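Local structure of sugar kinase, pfkB family (Thermotoga maritima, 2AJR) at residues G154-G159 / P185-R190; V17-A22 / N166-L171; G51-N56 / K202-G207; V181-T184 / R190-E193. The protein probably acts as an ATP-dependent, metal-binding sugar kinase of the pfkB family, possibly a 1-phosphofructokinase that phosphorylates a fructose phosphate. All blocks are in the same frame, centred on the assembly; numbering follows the deposited sequence.

Contact 1 (G154-G159 / P185-R190); sequences GSIPPG and PRLLER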
loop_
_atom_site.group_PDB
_atom_site.type_symbol
_atom_site.label_atom_id
_atom_site.label_comp_id
_atom_site.label_asym_id
_atom_site.label_seq_id
_atom_site.Cartn_x
_atom_site.Cartn_y
_atom_site.Cartn_z
ATOM N N GLY A 154 -5.089 18.050 -10.697
ATOM C CA GLY A 154 -4.925 16.621 -10.563
ATOM C C GLY A 154 -5.892 15.841 -11.424
ATOM O O GLY A 154 -6.715 16.400 -12.131
ATOM N N SER A 155 -5.808 14.531 -11.302
ATOM C CA SER A 155 -6.567 13.632 -12.136
ATOM C C SER A 155 -8.060 13.563 -11.804
ATOM O O SER A 155 -8.511 14.015 -10.763
ATOM C CB SER A 155 -5.972 12.226 -12.009
ATOM O OG SER A 155 -6.068 11.756 -10.660
ATOM N N ILE A 156 -8.776 12.930 -12.732
ATOM C CA ILE A 156 -10.199 12.629 -12.685
ATOM C C ILE A 156 -10.292 11.161 -12.295
ATOM O O ILE A 156 -9.479 10.369 -12.750
ATOM C CB ILE A 156 -10.807 12.789 -14.122
ATOM C CG1 ILE A 156 -10.874 14.255 -14.519
ATOM C CG2 ILE A 156 -12.189 12.193 -14.236
ATOM C CD1 ILE A 156 -11.103 15.175 -13.343
ATOM N N PRO A 157 -11.265 10.784 -11.448
ATOM C CA PRO A 157 -11.447 9.360 -11.211
ATOM C C PRO A 157 -12.216 8.723 -12.367
ATOM O O PRO A 157 -12.877 9.430 -13.115
ATOM C CB PRO A 157 -12.279 9.329 -9.926
ATOM C CG PRO A 157 -13.092 10.564 -9.991
ATOM C CD PRO A 157 -12.221 11.593 -10.668
ATOM N N PRO A 158 -12.091 7.399 -12.541
ATOM C CA PRO A 158 -12.815 6.682 -13.584
ATOM C C PRO A 158 -14.324 6.891 -13.513
ATOM O O PRO A 158 -14.890 6.981 -12.425
ATOM C CB PRO A 158 -12.481 5.200 -13.317
ATOM C CG PRO A 158 -11.297 5.193 -12.502
ATOM C CD PRO A 158 -11.192 6.511 -11.784
ATOM N N GLY A 159 -14.958 6.952 -14.677
ATOM C CA GLY A 159 -16.407 7.104 -14.767
ATOM C C GLY A 159 -16.855 8.548 -14.892
ATOM O O GLY A 159 -18.041 8.810 -15.097
ATOM N N PRO A 185 -2.008 17.274 -20.059
ATOM C CA PRO A 185 -2.394 17.810 -21.363
ATOM C C PRO A 185 -3.774 17.374 -21.829
ATOM O O PRO A 185 -4.570 18.203 -22.276
ATOM C CB PRO A 185 -1.317 17.252 -22.289
ATOM C CG PRO A 185 -0.132 17.164 -21.420
ATOM C CD PRO A 185 -0.649 16.708 -20.096
ATOM N N ARG A 186 -4.052 16.082 -21.707
ATOM C CA ARG A 186 -5.303 15.515 -22.191
ATOM C C ARG A 186 -6.476 16.228 -21.551
ATOM O O ARG A 186 -7.386 16.674 -22.234
ATOM C CB ARG A 186 -5.359 14.019 -21.882
ATOM C CG ARG A 186 -6.283 13.258 -22.807
ATOM C CD ARG A 186 -5.728 11.877 -23.176
ATOM N NE ARG A 186 -6.780 11.012 -23.715
ATOM C CZ ARG A 186 -7.719 10.404 -22.979
ATOM N NH1 ARG A 186 -7.759 10.550 -21.649
ATOM N NH2 ARG A 186 -8.632 9.642 -23.579
ATOM N N LEU A 187 -6.443 16.375 -20.236
ATOM C CA LEU A 187 -7.490 17.128 -19.569
ATOM C C LEU A 187 -7.463 18.628 -19.941
ATOM O O LEU A 187 -8.525 19.227 -20.115
ATOM C CB LEU A 187 -7.446 16.902 -18.046
ATOM C CG LEU A 187 -7.496 15.429 -17.585
ATOM C CD1 LEU A 187 -7.596 15.296 -16.061
ATOM C CD2 LEU A 187 -8.630 14.659 -18.232
ATOM N N LEU A 188 -6.283 19.229 -20.100
ATOM C CA LEU A 188 -6.216 20.663 -20.432
ATOM C C LEU A 188 -6.738 20.969 -21.835
ATOM O O LEU A 188 -7.349 22.004 -22.070
ATOM C CB LEU A 188 -4.784 21.207 -20.315
ATOM C CG LEU A 188 -4.234 21.430 -18.911
ATOM C CD1 LEU A 188 -2.837 22.012 -18.982
ATOM C CD2 LEU A 188 -5.177 22.356 -18.122
ATOM N N GLU A 189 -6.444 20.079 -22.772
ATOM C CA GLU A 189 -7.027 20.110 -24.124
ATOM C C GLU A 189 -8.557 20.308 -24.051
ATOM O O GLU A 189 -9.174 21.071 -24.792
ATOM C CB GLU A 189 -6.721 18.770 -24.816
ATOM C CG GLU A 189 -6.268 18.874 -26.257
ATOM C CD GLU A 189 -4.764 18.736 -26.425
ATOM O OE1 GLU A 189 -4.197 17.725 -25.945
ATOM O OE2 GLU A 189 -4.161 19.626 -27.064
ATOM N N ARG A 190 -9.156 19.602 -23.110
ATOM C CA ARG A 190 -10.597 19.578 -22.946
ATOM C C ARG A 190 -11.083 20.925 -22.385
ATOM O O ARG A 190 -12.124 21.442 -22.797
ATOM C CB ARG A 190 -10.914 18.408 -22.024
ATOM C CG ARG A 190 -12.024 17.506 -22.394
ATOM C CD ARG A 190 -12.238 17.228 -23.875
ATOM N NE ARG A 190 -13.691 17.259 -24.059
ATOM C CZ ARG A 190 -14.526 16.297 -23.666
ATOM N NH1 ARG A 190 -14.066 15.173 -23.127
ATOM N NH2 ARG A 190 -15.835 16.443 -23.845
#

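Contact 2 (V17-A22 / N166-L171); sequences VTLNPA and NELVRL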
loop_
_atom_site.group_PDB
_atom_site.type_symbol
_atom_site.label_atom_id
_atom_site.label_comp_id
_atom_site.label_asym_id
_atom_site.label_seq_id
_atom_site.Cartn_x
_atom_site.Cartn_y
_atom_site.Cartn_z
ATOM N N VAL A 17 -10.344 21.936 -5.595
ATOM C CA VAL A 17 -11.076 20.807 -6.125
ATOM C C VAL A 17 -10.087 19.696 -6.399
ATOM O O VAL A 17 -9.122 19.895 -7.116
ATOM C CB VAL A 17 -11.739 21.175 -7.439
ATOM C CG1 VAL A 17 -12.304 19.912 -8.139
ATOM C CG2 VAL A 17 -12.806 22.248 -7.194
ATOM N N THR A 18 -10.338 18.528 -5.828
ATOM C CA THR A 18 -9.492 17.349 -6.017
ATOM C C THR A 18 -10.431 16.198 -6.326
ATOM O O THR A 18 -10.929 15.529 -5.429
ATOM C CB THR A 18 -8.700 17.021 -4.730
ATOM O OG1 THR A 18 -7.982 18.184 -4.300
ATOM C CG2 THR A 18 -7.755 15.857 -4.953
ATOM N N LEU A 19 -10.713 15.979 -7.596
ATOM C CA LEU A 19 -11.692 14.985 -7.963
ATOM C C LEU A 19 -11.216 13.588 -7.625
ATOM O O LEU A 19 -12.042 12.689 -7.427
ATOM C CB LEU A 19 -12.059 15.109 -9.441
ATOM C CG LEU A 19 -12.779 16.415 -9.795
ATOM C CD1 LEU A 19 -13.419 16.315 -11.168
ATOM C CD2 LEU A 19 -13.831 16.780 -8.748
ATOM N N ASN A 20 -9.897 13.412 -7.538
ATOM C CA ASN A 20 -9.290 12.108 -7.267
ATOM C C ASN A 20 -8.283 12.168 -6.102
ATOM O O ASN A 20 -7.088 12.017 -6.299
ATOM C CB ASN A 20 -8.623 11.595 -8.544
ATOM C CG ASN A 20 -8.447 10.064 -8.562
ATOM O OD1 ASN A 20 -8.917 9.358 -7.671
ATOM N ND2 ASN A 20 -7.758 9.555 -9.595
ATOM N N PRO A 21 -8.771 12.356 -4.874
ATOM C CA PRO A 21 -7.866 12.431 -3.732
ATOM C C PRO A 21 -7.133 11.141 -3.478
ATOM O O PRO A 21 -7.547 10.095 -3.967
ATOM C CB PRO A 21 -8.809 12.659 -2.547
ATOM C CG PRO A 21 -10.084 13.111 -3.138
ATOM C CD PRO A 21 -10.178 12.437 -4.453
ATOM N N ALA A 22 -6.067 11.201 -2.683
ATOM C CA ALA A 22 -5.357 9.984 -2.305
ATOM C C ALA A 22 -4.814 10.078 -0.888
ATOM O O ALA A 22 -4.559 11.163 -0.397
ATOM C CB ALA A 22 -4.246 9.699 -3.291
ATOM N N ASN A 166 -13.810 21.390 -18.013
ATOM C CA ASN A 166 -14.254 22.529 -18.769
ATOM C C ASN A 166 -15.430 23.165 -18.030
ATOM O O ASN A 166 -15.447 24.368 -17.822
ATOM C CB ASN A 166 -14.636 22.109 -20.191
ATOM C CG ASN A 166 -14.905 23.279 -21.081
ATOM O OD1 ASN A 166 -15.893 23.989 -20.913
ATOM N ND2 ASN A 166 -14.017 23.502 -22.039
ATOM N N GLU A 167 -16.395 22.355 -17.599
ATOM C CA GLU A 167 -17.582 22.913 -16.954
ATOM C C GLU A 167 -17.174 23.643 -15.684
ATOM O O GLU A 167 -17.714 24.693 -15.381
ATOM C CB GLU A 167 -18.646 21.842 -16.660
ATOM C CG GLU A 167 -20.052 22.396 -16.383
ATOM N N LEU A 168 -16.199 23.100 -14.964
ATOM C CA LEU A 168 -15.770 23.679 -13.690
ATOM C C LEU A 168 -15.125 25.042 -13.855
ATOM O O LEU A 168 -15.353 25.941 -13.041
ATOM C CB LEU A 168 -14.783 22.752 -12.976
ATOM C CG LEU A 168 -15.425 21.466 -12.461
ATOM C CD1 LEU A 168 -14.367 20.521 -11.927
ATOM C CD2 LEU A 168 -16.478 21.779 -11.409
ATOM N N VAL A 169 -14.298 25.178 -14.888
ATOM C CA VAL A 169 -13.657 26.455 -15.203
ATOM C C VAL A 169 -14.718 27.451 -15.651
ATOM O O VAL A 169 -14.688 28.631 -15.288
ATOM C CB VAL A 169 -12.600 26.293 -16.320
ATOM C CG1 VAL A 169 -12.157 27.650 -16.864
ATOM C CG2 VAL A 169 -11.402 25.476 -15.819
ATOM N N ARG A 170 -15.664 26.953 -16.437
ATOM C CA ARG A 170 -16.678 27.791 -17.039
ATOM C C ARG A 170 -17.575 28.391 -15.964
ATOM O O ARG A 170 -17.798 29.597 -15.925
ATOM C CB ARG A 170 -17.500 26.972 -18.040
ATOM C CG ARG A 170 -18.203 27.815 -19.103
ATOM C CD ARG A 170 -19.419 27.084 -19.645
ATOM N NE ARG A 170 -20.440 26.967 -18.605
ATOM C CZ ARG A 170 -21.503 26.173 -18.660
ATOM N NH1 ARG A 170 -21.720 25.395 -19.716
ATOM N NH2 ARG A 170 -22.361 26.156 -17.648
ATOM N N LEU A 171 -18.085 27.534 -15.092
ATOM C CA LEU A 171 -18.909 27.976 -13.983
ATOM C C LEU A 171 -18.172 29.011 -13.129
ATOM O O LEU A 171 -18.743 30.051 -12.789
ATOM C CB LEU A 171 -19.311 26.776 -13.133
ATOM C CG LEU A 171 -20.291 25.805 -13.797
ATOM C CD1 LEU A 171 -20.212 24.415 -13.156
ATOM C CD2 LEU A 171 -21.694 26.364 -13.709
#

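Contact 3 (G51-N56 / K202-G207); sequences GGKGIN and KPDLRG. With ACT (acetate ion), chain D.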
loop_
_atom_site.group_PDB
_atom_site.type_symbol
_atom_site.label_atom_id
_atom_site.label_comp_id
_atom_site.label_asym_id
_atom_site.label_seq_id
_atom_site.Cartn_x
_atom_site.Cartn_y
_atom_site.Cartn_z
ATOM N N GLY A 51 -3.533 13.389 0.512
ATOM C CA GLY A 51 -2.922 13.850 -0.713
ATOM C C GLY A 51 -3.920 14.016 -1.843
ATOM O O GLY A 51 -5.130 14.011 -1.628
ATOM N N GLY A 52 -3.404 14.151 -3.058
ATOM C CA GLY A 52 -4.185 14.677 -4.167
ATOM C C GLY A 52 -3.789 16.128 -4.301
ATOM O O GLY A 52 -3.597 16.816 -3.306
ATOM N N LYS A 53 -3.654 16.598 -5.527
ATOM C CA LYS A 53 -3.031 17.899 -5.755
ATOM C C LYS A 53 -3.751 19.063 -5.053
ATOM O O LYS A 53 -3.103 19.885 -4.412
ATOM C CB LYS A 53 -2.858 18.144 -7.259
ATOM C CG LYS A 53 -1.855 17.140 -7.873
ATOM C CD LYS A 53 -1.453 17.433 -9.341
ATOM C CE LYS A 53 0.073 17.381 -9.509
ATOM N NZ LYS A 53 0.759 18.608 -8.862
ATOM N N GLY A 54 -5.074 19.112 -5.135
ATOM C CA GLY A 54 -5.830 20.206 -4.540
ATOM C C GLY A 54 -5.842 20.158 -3.019
ATOM O O GLY A 54 -5.847 21.191 -2.337
ATOM N N ILE A 55 -5.848 18.944 -2.489
ATOM C CA ILE A 55 -5.771 18.737 -1.061
ATOM C C ILE A 55 -4.421 19.201 -0.517
ATOM O O ILE A 55 -4.366 19.819 0.544
ATOM C CB ILE A 55 -6.083 17.261 -0.711
ATOM C CG1 ILE A 55 -7.593 17.037 -0.880
ATOM C CG2 ILE A 55 -5.632 16.917 0.710
ATOM C CD1 ILE A 55 -8.095 15.725 -0.352
ATOM N N ASN A 56 -3.345 18.920 -1.256
ATOM C CA ASN A 56 -2.006 19.360 -0.854
ATOM C C ASN A 56 -1.939 20.899 -0.914
ATOM O O ASN A 56 -1.268 21.527 -0.091
ATOM C CB ASN A 56 -0.885 18.760 -1.734
ATOM C CG ASN A 56 -0.715 17.229 -1.597
ATOM O OD1 ASN A 56 -0.875 16.629 -0.530
ATOM N ND2 ASN A 56 -0.328 16.609 -2.701
ATOM N N LYS A 202 -0.848 25.738 -15.177
ATOM C CA LYS A 202 0.450 25.099 -14.978
ATOM C C LYS A 202 0.293 23.641 -15.389
ATOM O O LYS A 202 -0.155 22.820 -14.614
ATOM C CB LYS A 202 0.919 25.244 -13.523
ATOM C CG LYS A 202 2.154 24.448 -13.200
ATOM C CD LYS A 202 3.013 25.104 -12.156
ATOM C CE LYS A 202 4.024 24.103 -11.586
ATOM N NZ LYS A 202 4.964 23.649 -12.626
ATOM N N PRO A 203 0.606 23.329 -16.638
ATOM C CA PRO A 203 0.370 21.977 -17.086
ATOM C C PRO A 203 1.266 20.982 -16.369
ATOM O O PRO A 203 2.410 21.297 -16.046
ATOM C CB PRO A 203 0.719 22.020 -18.572
ATOM C CG PRO A 203 0.818 23.433 -18.917
ATOM C CD PRO A 203 1.184 24.163 -17.701
ATOM N N ASP A 204 0.714 19.803 -16.116
ATOM C CA ASP A 204 1.440 18.708 -15.532
ATOM C C ASP A 204 1.980 17.865 -16.671
ATOM O O ASP A 204 1.231 17.163 -17.331
ATOM C CB ASP A 204 0.512 17.871 -14.665
ATOM C CG ASP A 204 1.205 16.664 -14.067
ATOM O OD1 ASP A 204 2.463 16.559 -14.154
ATOM O OD2 ASP A 204 0.477 15.828 -13.492
ATOM N N LEU A 205 3.285 17.926 -16.885
ATOM C CA LEU A 205 3.881 17.276 -18.021
ATOM C C LEU A 205 4.550 15.974 -17.666
ATOM O O LEU A 205 5.045 15.296 -18.563
ATOM C CB LEU A 205 4.868 18.216 -18.683
ATOM C CG LEU A 205 4.240 19.479 -19.265
ATOM C CD1 LEU A 205 5.336 20.426 -19.718
ATOM C CD2 LEU A 205 3.275 19.140 -20.416
ATOM N N ARG A 206 4.524 15.594 -16.388
ATOM C CA ARG A 206 5.124 14.338 -15.941
ATOM C C ARG A 206 4.641 13.136 -16.736
ATOM O O ARG A 206 3.443 12.834 -16.774
ATOM C CB ARG A 206 4.848 14.079 -14.445
ATOM C CG ARG A 206 6.068 14.296 -13.551
ATOM C CD ARG A 206 5.693 14.522 -12.069
ATOM N NE ARG A 206 5.243 15.903 -11.825
ATOM C CZ ARG A 206 4.018 16.277 -11.430
ATOM N NH1 ARG A 206 3.044 15.382 -11.198
ATOM N NH2 ARG A 206 3.764 17.580 -11.259
ATOM N N GLY A 207 5.592 12.440 -17.345
ATOM C CA GLY A 207 5.320 11.211 -18.091
ATOM C C GLY A 207 4.590 11.413 -19.405
ATOM O O GLY A 207 3.987 10.472 -19.924
HETATM C C ACT D . -0.460 12.889 -4.959
HETATM O O ACT D . -0.551 11.592 -4.926
HETATM O OXT ACT D . -0.049 13.507 -3.920
HETATM C CH3 ACT D . -0.868 13.703 -6.154
#

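Contact 4 (V181-T184 / R190-E193); sequences VEQT and RIYE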
loop_
_atom_site.group_PDB
_atom_site.type_symbol
_atom_site.label_atom_id
_atom_site.label_comp_id
_atom_site.label_asym_id
_atom_site.label_seq_id
_atom_site.Cartn_x
_atom_site.Cartn_y
_atom_site.Cartn_z
ATOM N N VAL A 181 -5.394 26.344 -12.728
ATOM C CA VAL A 181 -5.475 24.920 -13.071
ATOM C C VAL A 181 -4.102 24.280 -13.205
ATOM O O VAL A 181 -3.217 24.848 -13.833
ATOM C CB VAL A 181 -6.251 24.690 -14.381
ATOM C CG1 VAL A 181 -6.131 23.241 -14.802
ATOM C CG2 VAL A 181 -7.710 25.081 -14.221
ATOM N N GLU A 182 -3.934 23.099 -12.610
ATOM C CA GLU A 182 -2.771 22.228 -12.876
ATOM C C GLU A 182 -3.264 20.834 -13.282
ATOM O O GLU A 182 -3.692 20.068 -12.435
ATOM C CB GLU A 182 -1.808 22.139 -11.662
ATOM C CG GLU A 182 -0.545 21.252 -11.930
ATOM C CD GLU A 182 0.393 21.057 -10.714
ATOM O OE1 GLU A 182 -0.070 21.092 -9.546
ATOM O OE2 GLU A 182 1.608 20.860 -10.945
ATOM N N GLN A 183 -3.211 20.501 -14.569
ATOM C CA GLN A 183 -3.676 19.194 -15.044
ATOM C C GLN A 183 -2.870 18.718 -16.229
ATOM O O GLN A 183 -2.171 19.494 -16.847
ATOM C CB GLN A 183 -5.158 19.247 -15.415
ATOM C CG GLN A 183 -6.042 19.419 -14.188
ATOM C CD GLN A 183 -7.542 19.294 -14.460
ATOM O OE1 GLN A 183 -8.087 19.966 -15.329
ATOM N NE2 GLN A 183 -8.218 18.454 -13.673
ATOM N N THR A 184 -2.986 17.435 -16.544
ATOM C CA THR A 184 -2.271 16.834 -17.655
ATOM C C THR A 184 -2.818 17.367 -18.991
ATOM O O THR A 184 -3.945 17.882 -19.054
ATOM C CB THR A 184 -2.363 15.284 -17.619
ATOM O OG1 THR A 184 -3.727 14.872 -17.810
ATOM C CG2 THR A 184 -1.825 14.730 -16.276
ATOM N N ARG A 190 -9.156 19.602 -23.110
ATOM C CA ARG A 190 -10.597 19.578 -22.946
ATOM C C ARG A 190 -11.083 20.925 -22.385
ATOM O O ARG A 190 -12.124 21.442 -22.797
ATOM C CB ARG A 190 -10.914 18.408 -22.024
ATOM C CG ARG A 190 -12.024 17.506 -22.394
ATOM C CD ARG A 190 -12.238 17.228 -23.875
ATOM N NE ARG A 190 -13.691 17.259 -24.059
ATOM C CZ ARG A 190 -14.526 16.297 -23.666
ATOM N NH1 ARG A 190 -14.066 15.173 -23.127
ATOM N NH2 ARG A 190 -15.835 16.443 -23.845
ATOM N N ILE A 191 -10.280 21.510 -21.492
ATOM C CA ILE A 191 -10.520 22.859 -20.959
ATOM C C ILE A 191 -10.345 23.950 -22.022
ATOM O O ILE A 191 -11.171 24.853 -22.135
ATOM C CB ILE A 191 -9.564 23.171 -19.777
ATOM C CG1 ILE A 191 -9.973 22.363 -18.539
ATOM C CG2 ILE A 191 -9.522 24.681 -19.470
ATOM C CD1 ILE A 191 -8.911 22.335 -17.430
ATOM N N TYR A 192 -9.274 23.874 -22.794
ATOM C CA TYR A 192 -9.005 24.912 -23.809
ATOM C C TYR A 192 -9.910 24.813 -25.042
ATOM O O TYR A 192 -9.847 25.680 -25.906
ATOM C CB TYR A 192 -7.509 24.997 -24.166
ATOM C CG TYR A 192 -6.761 25.737 -23.084
ATOM C CD1 TYR A 192 -6.331 25.069 -21.940
ATOM C CD2 TYR A 192 -6.545 27.105 -23.158
ATOM C CE1 TYR A 192 -5.688 25.737 -20.907
ATOM C CE2 TYR A 192 -5.888 27.792 -22.123
ATOM C CZ TYR A 192 -5.466 27.093 -20.997
ATOM O OH TYR A 192 -4.817 27.712 -19.954
ATOM N N GLU A 193 -10.738 23.767 -25.119
ATOM C CA GLU A 193 -11.909 23.768 -25.996
ATOM C C GLU A 193 -12.827 24.911 -25.570
ATOM O O GLU A 193 -13.077 25.832 -26.301
ATOM C CB GLU A 193 -12.733 22.454 -25.899
ATOM C CG GLU A 193 -12.100 21.153 -26.433
ATOM C CD GLU A 193 -13.061 19.933 -26.399
ATOM O OE1 GLU A 193 -14.264 20.090 -26.109
ATOM O OE2 GLU A 193 -12.614 18.798 -26.676
#

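Contact 1 (G154-G159 / P185-R190)
Residues 154-159 run as irregular loop past the first turns of helix 185-193, and the closest backbone approach, between Ser155 and Leu187, still leaves 8.3 Å from CA to CA. That spacing is bridged by side chains and not by backbone bonding, since no hydrogen bond joins the two segments. The helical segment carries its own bonding, with Glu189 N donating to Pro185 O at 2.7 Å. Gly154 sits at phi 90°, psi -178°, a backbone conformation that by itself calls for glycine. Leu187 does most of the reaching. Its CD1 continues the chain in extended form (chi2 -174°), which brings this methyl to 3.8 Å from Ile156 CG1. The two side chains meet at a slant, and the other methyl, Leu187 CD2, lies farther from the same Ile156 CG1, at 4.4 Å. Leu187 CD1 also faces the loop backbone, 4.2 Å from Gly154 O and 4.4 Å from Ser155 CA.

In the Rossmann-like alpha/beta core of ribokinase-type kinases, this is where one loop follows parallel strand 149-153 and one helix follows its neighbour 178-182, so the contact packs two successive connections against each other at the C-terminal ends of these strands. A backbone hydrogen bond between Gly154 and Glu182 continues the strand pairing up to the start of the loop. Farther along the loop, Pro158 packs on Lys45 of the second subunit. The hydroxyl of Ser155 takes no part in the apolar contact and is hydrogen-bonded instead to Asn20 ND2.

Contact 2 (V17-A22 / N166-L171)
No flat group enters the junction of Leu168 with Val17 and Leu19; the three meet through methyl groups alone, and the aromatic rings near it belong to the surroundings. Phe136 of helix 130-144 touches both Leu19 and Leu168, while Tyr140 of the same helix packs on Val17 and sends its hydroxyl to a hydrogen bond with the carbonyl oxygen of Leu168. Across the contact itself Leu168 CD1 does all the touching. It lies 4.4 Å from Val17 CG1 and the same 4.4 Å from Leu19 CD1. Those two methyls are themselves 4.8 Å apart, from Val17 CG1 to Leu19 CD1, so the three carbons form a loose triangle with Leu168 CD1 opposite the pair. An extended second torsion of Leu168 (chi2 173°) carries CD1 away from its helix and toward the strand. The backbones stay well separated, with Val17 CA and Leu168 CA 9.4 Å apart.

This is helix-on-sheet packing of the alpha/beta fold shared by the ribokinase clan. Strand 14-18 runs in the parallel part of the large sheet between strands 68-75 and 149-153, with backbone bonds from Val17 to Val151 and from Thr18 to Thr71. All three touching residues are buried, yet the two segments bury only 75 Å² between them, in keeping with a single methyl that meets two others. Two residues before Leu168, Asn166 ND2 donates to the carbonyl oxygen of Arg190, tying this helix to its neighbour 185-193.

Contact 3 (G51-N56 / K202-G207)
The Gly-Gly-Lys-Gly-Ile-Asn sequence that leads into helix 53-63 is a hallmark of pfkB kinases, and here its Lys53 reaches across to Arg206 and Asp204 in the loop after strand 200-201. Gly52 holds the N-cap position, and Asn56 N bonds back to Gly52 O at 2.9 Å. Lys53 and Arg206 approach from opposite directions. The bend of the lysine chain at chi3 (131°) brings CE to the edge of the guanidinium, near its plane and 4.0 Å from Arg206 NH1, and the bend at chi4 (-72°) sets the direction of NZ. Lys53 CE also stands 4.3 Å from Asp204 OD2.

Within the loop Asp204 closes an Asx turn: Arg206 N donates to Asp204 OD1 at 3.2 Å with an N-H...O angle of 151°, meeting the oxygen from above the carboxylate plane. The same Asp204 OD1 sits over the guanidinium face, 3.2 Å from Arg206 NH1, so the salt bridge there is electrostatic and no N-H points at it. On the helix side Asn56 ND2 is hydrogen-bonded to Asp273 OD2 and makes a weak 3.3 Å bond to OXT of an acetate, probably from the crystallisation liquor.

Lys53 NZ lies 4.0 Å from Arg206 NH2, but it is paired with Asp273 and Glu182, and Arg206 has a long, weak ion pair with Glu182. The two cations therefore gather round a shared carboxylate, which probably offsets their like charge.

Contact 4 (V181-T184 / R190-E193)
Ile191 points its terminal CD1 at Val181, where it meets CG1 at 3.9 Å, the two side chains facing each other tip to tip. They join the first two elements of a beta-alpha-beta crossover: strand 178-182, helix 185-193 and the neighbouring parallel strand 200-201. The nearest backbone pair across the contact, Val181 CA to Ile191 CA, is 9.6 Å apart, a gap closed by these two branches. On the strand, Val181 CG1 is anti to the backbone N (chi1 172°), while the Ile191 chain runs out extended beyond CG1 (chi2 166°), which puts its CD1 at the leading end.

Gln183 comes in from a second direction. Its chain crosses that of Ile191 at about a right angle, and Gln183 OE1 approaches Ile191 CD1 to 3.3 Å, a close van der Waals contact without a hydrogen bond. The other end of the amide is engaged: Gln183 NE2 donates to the carbonyl oxygen of Gly154, a bond consistent with the amide being turned so that its oxygen faces the isoleucine methyl. Cys165 touches both Gln183 and Ile191, and Pro198 touches Val181 and Ile191, so the packing extends to the preceding helix 164-174 and to the loop before strand 200-201. At the outer side of helix 185-193, Arg190 NE forms a weak salt bridge with Glu193 OE2 at 3.2 Å, and Glu193 OE1 lies at the guanidinium edge, in its plane.

Overall arrangement
The four contacts cluster around the C-terminal ends of the parallel strands in the large sheet, their centres 7 to 12 Å apart. Contacts 1 and 4, the closest pair, share helix 185-193. Contact 2 brings the neighbouring helix 164-174 onto strand 14-18, about 9 Å from contact 1. Along the chain, contacts 1 and 4 fall within the span that contact 3 bridges; contact 2 alternates with contacts 1 and 3 and closes before contact 4 opens. Contacts 2 and 4 are buried, contact 1 partly so; contact 3 lies at the surface, the Arg206 side chain about 12 Å from the magnesium ion. Its Lys53 pairs with Glu182 of strand 178-182, which ties the glycine-rich helix start to the large sheet.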